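PDB 2ESN: probable transcriptional regulator from Pseudomonas aeruginosa, which probably acts as a LysR-type transcriptional regulator, binding DNA through a winged helix-turn-helix domain and sensing a small-molecule effector through its substrate-binding domain. Local coordinates for the interface of chains A and B and the interface of chains A and C. Numbering follows the deposited sequence. Chains: chain A/B/C, probable transcriptional regulator.

Contact 1: the interface of chains A and B. Residues chain A 6-7, 12, 15, 52, 73; chain B 81, 84-85, 88.
A:Leu7 has its CG anti to the backbone N (chi1 -151°), while B:Leu84 and B:Leu88 carry theirs anti to the carbonyl carbon, and these settings send the isobutyl groups into one apolar, leucine-lined seam. The seam is part of the two-fold dimer contact of the LysR family, in which the long helix that follows the winged helix-turn-helix, here helix 68-91 of chain B, packs against the DNA-binding domain of the partner. A:Leu7 lies on the N-terminal segment of chain A and crosses B:Leu84 and B:Leu88 at about a right angle. Its CD1 lies 3.5 Å from CB of B:Leu84 and also meets CD1 of B:Leu88 at 3.7 Å, wedging in beside one face of the helix over B:Gly85, where there is no side chain to hold it off. The second branch takes another partner one turn back, with CD2 of A:Leu7 3.7 Å from CD2 of B:Leu81.

At the far end of B:Leu84, roughly at right angles to the approach of A:Leu7, A:Leu15 of helix 14-24 comes in tip to tip. CD1 of A:Leu15 is 3.5 Å from CD2 of B:Leu84 and sits almost as near its CD1, so one methyl faces the fork of the opposing leucine. A:Leu12 borders this group more loosely.

B:Leu88 divides its branches as A:Leu7 does. While CD1 turns to A:Leu7, CD2 of B:Leu88 reaches CD1 of A:Leu73 at 3.8 Å, bringing in helix 68-87 of chain A, and at 4.1 Å it meets CD2 of A:Leu52 at the end of helix 38-52. A:Leu6, its chi1 of 59° placing CG between the backbone N and the carbonyl carbon, slides past B:Leu88 in the opposite direction, and its CD1 rests 3.7 Å from CB of B:Leu88.

Contact 2: the interface of chains A and C. Residues chain A 183, 241-242, 245-246; chain C 116-117, 120-121, 124.
Past the end of helix 236-244, A:Ser245 (phi -105°, psi 10°) turns its carbonyl toward C:Asn121 on helix 109-126 of the partner, before the chain extends at A:Thr246. Both elements belong to LysR substrate-binding domains, which in this family commonly pair side by side about a two-fold axis, so the contact probably represents that type of dimerisation.

C:Pro117 lies against the helix end. Its ring CB is 3.8 Å from CB of A:Ser245, and its CG approaches the backbone carbonyl of A:Phe241, whose aromatic ring points away from the partner. The OG hydroxyl of A:Ser245 passes alongside the same proline ring.

Next along the patch, A:Leu242 and C:Met120 meet at a slant, CD1 of A:Leu242 lying 3.6 Å from CB of C:Met120. The methionine meets the leucine with CB and CG, at its root, and not with its sulphur. A:Thr246 adds a methyl to the same spot, with CG2 3.7 Å from CB of C:Met120. That methyl faces outward because the threonine hydroxyl turns back to its own chain: OG1 of A:Thr246 is hydrogen-bonded at 2.8 Å to the backbone O of A:Leu242, from 39° above the carbonyl plane. This bond holds the rotation of the side chain and probably helps to close off the C-terminal end of the helix.

Polar groups line the opposite edge. OD1 of C:Asn121 is modelled 2.7 Å from the carbonyl O of A:Ser245, two acceptors in doubtful opposition; an amide flipped to present its NH2 would make a plausible hydrogen bond. C:Gln124 lays its carboxamide against CA and CB of A:Thr246. Its NE2 bonds back to O of C:Asn121 at 3.2 Å and also contacts a water at 3.1 Å, which A:Arg183 NH1 reaches from the other chain, bridging the guanidinium and the glutamine.

Contact 1: the interface of chains A and B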
# COMPACT_ATOMS: atom_id res chain seq x y z
N LEU A 6 -14.06 -24.61 19.72
CA LEU A 6 -13.81 -25.12 21.08
C LEU A 6 -13.39 -23.92 21.97
O LEU A 6 -13.35 -23.99 23.20
CB LEU A 6 -12.78 -26.25 21.05
CG LEU A 6 -11.35 -26.07 20.51
CD1 LEU A 6 -10.42 -26.94 21.39
CD2 LEU A 6 -11.15 -26.42 18.98
N LEU A 7 -13.16 -22.81 21.30
CA LEU A 7 -12.83 -21.58 21.92
C LEU A 7 -14.12 -20.98 22.47
O LEU A 7 -14.13 -20.32 23.51
CB LEU A 7 -12.24 -20.69 20.84
CG LEU A 7 -11.22 -19.60 21.09
CD1 LEU A 7 -9.92 -20.18 21.62
CD2 LEU A 7 -11.03 -18.89 19.73
N LEU A 12 -13.17 -18.38 28.80
CA LEU A 12 -11.85 -17.73 28.59
C LEU A 12 -11.27 -17.03 29.83
O LEU A 12 -10.08 -16.92 29.94
CB LEU A 12 -11.85 -16.77 27.37
CG LEU A 12 -12.27 -17.42 26.05
CD1 LEU A 12 -12.41 -16.37 24.95
CD2 LEU A 12 -11.31 -18.56 25.67
N LEU A 15 -8.45 -18.83 31.61
CA LEU A 15 -7.08 -18.75 31.05
C LEU A 15 -6.14 -17.93 31.94
O LEU A 15 -4.94 -18.17 31.91
CB LEU A 15 -7.10 -18.14 29.65
CG LEU A 15 -7.67 -19.08 28.57
CD1 LEU A 15 -7.41 -18.49 27.23
CD2 LEU A 15 -7.12 -20.53 28.62
N LEU A 52 -10.82 -28.40 29.76
CA LEU A 52 -9.79 -28.92 28.88
C LEU A 52 -9.64 -30.40 29.02
O LEU A 52 -8.83 -30.97 28.32
CB LEU A 52 -8.46 -28.17 29.10
CG LEU A 52 -8.44 -26.64 28.79
CD1 LEU A 52 -7.08 -25.96 29.10
CD2 LEU A 52 -8.77 -26.32 27.31
N LEU A 73 0.52 -25.97 25.70
CA LEU A 73 -0.43 -24.85 25.60
C LEU A 73 0.09 -23.52 26.12
O LEU A 73 -0.42 -22.46 25.73
CB LEU A 73 -1.71 -25.19 26.39
CG LEU A 73 -2.91 -24.25 26.22
CD1 LEU A 73 -3.46 -24.35 24.75
CD2 LEU A 73 -4.02 -24.51 27.28
N LEU B 81 -7.18 -14.62 19.71
CA LEU B 81 -8.00 -15.78 19.28
C LEU B 81 -7.28 -16.70 18.34
O LEU B 81 -7.51 -17.89 18.37
CB LEU B 81 -9.33 -15.31 18.62
CG LEU B 81 -10.23 -14.50 19.53
CD1 LEU B 81 -11.56 -14.10 18.93
CD2 LEU B 81 -10.47 -15.34 20.77
N LEU B 84 -4.71 -18.59 20.59
CA LEU B 84 -5.42 -19.60 21.39
C LEU B 84 -5.87 -20.73 20.51
O LEU B 84 -5.65 -21.90 20.85
CB LEU B 84 -6.62 -19.03 22.09
CG LEU B 84 -6.31 -18.08 23.21
CD1 LEU B 84 -7.64 -17.52 23.73
CD2 LEU B 84 -5.50 -18.80 24.31
N GLY B 85 -6.46 -20.36 19.36
CA GLY B 85 -6.99 -21.28 18.38
C GLY B 85 -6.01 -22.34 17.99
O GLY B 85 -6.35 -23.50 17.99
N LEU B 88 -5.02 -24.74 20.97
CA LEU B 88 -6.14 -25.60 21.28
C LEU B 88 -6.37 -26.69 20.24
O LEU B 88 -7.01 -27.74 20.54
CB LEU B 88 -7.39 -24.76 21.41
CG LEU B 88 -7.43 -24.03 22.74
CD1 LEU B 88 -8.77 -23.38 22.95
CD2 LEU B 88 -7.13 -25.05 23.81

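Contact 2: the interface of chains A and C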
# COMPACT_ATOMS: atom_id res chain seq x y z
N ARG A 183 27.40 32.77 6.28
CA ARG A 183 28.64 32.44 6.97
C ARG A 183 29.14 33.75 7.56
O ARG A 183 28.87 34.83 7.02
CB ARG A 183 29.69 31.85 6.01
CG ARG A 183 30.24 32.78 4.87
CD ARG A 183 31.36 32.07 4.03
NE ARG A 183 32.37 31.62 4.97
CZ ARG A 183 33.04 30.47 4.96
NH1 ARG A 183 32.90 29.54 4.03
NH2 ARG A 183 33.85 30.24 5.96
N PHE A 241 24.68 24.53 8.98
CA PHE A 241 26.10 24.11 8.78
C PHE A 241 26.45 24.33 7.34
O PHE A 241 27.60 24.74 7.01
CB PHE A 241 26.30 22.64 9.23
CG PHE A 241 26.51 22.52 10.73
CD1 PHE A 241 25.48 22.07 11.56
CD2 PHE A 241 27.74 22.98 11.31
CE1 PHE A 241 25.63 22.02 12.95
CE2 PHE A 241 27.95 22.90 12.74
CZ PHE A 241 26.85 22.44 13.55
N LEU A 242 25.48 24.07 6.44
CA LEU A 242 25.72 24.42 5.03
C LEU A 242 26.02 25.91 4.82
O LEU A 242 26.96 26.27 4.11
CB LEU A 242 24.49 23.98 4.15
CG LEU A 242 24.56 24.46 2.69
CD1 LEU A 242 25.80 23.83 1.91
CD2 LEU A 242 23.28 23.96 1.94
N SER A 245 29.66 26.93 5.69
CA SER A 245 30.78 26.56 4.79
C SER A 245 30.71 27.04 3.34
O SER A 245 31.54 26.66 2.53
CB SER A 245 30.98 25.07 4.70
OG SER A 245 31.38 24.60 5.96
N THR A 246 29.77 27.93 3.03
CA THR A 246 29.55 28.36 1.65
C THR A 246 29.18 29.84 1.65
O THR A 246 28.93 30.41 2.73
CB THR A 246 28.32 27.57 1.00
OG1 THR A 246 27.14 27.85 1.75
CG2 THR A 246 28.53 26.04 0.99
N LEU C 116 27.22 17.88 2.82
CA LEU C 116 27.01 19.13 2.03
C LEU C 116 27.96 20.27 2.31
O LEU C 116 28.39 20.97 1.39
CB LEU C 116 25.56 19.64 2.24
CG LEU C 116 24.45 18.78 1.65
CD1 LEU C 116 23.13 19.48 1.98
CD2 LEU C 116 24.61 18.52 0.08
N PRO C 117 28.23 20.55 3.62
CA PRO C 117 29.09 21.68 3.80
C PRO C 117 30.45 21.56 3.06
O PRO C 117 30.88 22.53 2.42
CB PRO C 117 29.27 21.72 5.35
CG PRO C 117 28.01 21.11 5.86
CD PRO C 117 27.78 19.98 4.93
N MET C 120 29.66 21.43 -1.00
CA MET C 120 29.22 22.69 -1.57
C MET C 120 30.20 23.80 -1.42
O MET C 120 30.18 24.75 -2.23
CB MET C 120 27.82 23.07 -1.00
CG MET C 120 26.71 21.95 -1.37
SD MET C 120 26.58 21.36 -3.04
CE MET C 120 26.47 22.83 -3.81
N ASN C 121 31.09 23.70 -0.43
CA ASN C 121 32.19 24.69 -0.37
C ASN C 121 33.07 24.64 -1.64
O ASN C 121 33.58 25.66 -2.10
CB ASN C 121 32.99 24.49 0.91
CG ASN C 121 34.18 25.43 1.00
OD1 ASN C 121 34.09 26.51 1.57
ND2 ASN C 121 35.29 25.01 0.44
N GLN C 124 30.43 25.34 -5.11
CA GLN C 124 29.91 26.68 -5.33
C GLN C 124 30.84 27.41 -6.31
O GLN C 124 30.43 28.36 -6.95
CB GLN C 124 29.77 27.47 -4.02
CG GLN C 124 31.09 27.65 -3.23
CD GLN C 124 30.95 28.41 -1.97
OE1 GLN C 124 29.93 29.11 -1.71
NE2 GLN C 124 32.01 28.31 -1.14
O HOH W 1 32.28 30.25 1.23

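The C-alpha centres of contacts 1 and 2 lie about 63 Å apart, and the two share no residues. Contact 1 involves the DNA-binding end of chain A and joins it to chain B; contact 2 uses helix 236-244 and its exit in the substrate-binding part to join chain A to chain C. Each interface is two-fold symmetric, so one subunit takes part in two different pairings at once, which is consistent with a tetramer of four copies built by alternating the two pairings. Such a tetramer would fit LysR-type regulators, in which effector-driven shifts between substrate-binding domains could be passed to the DNA-binding pairs.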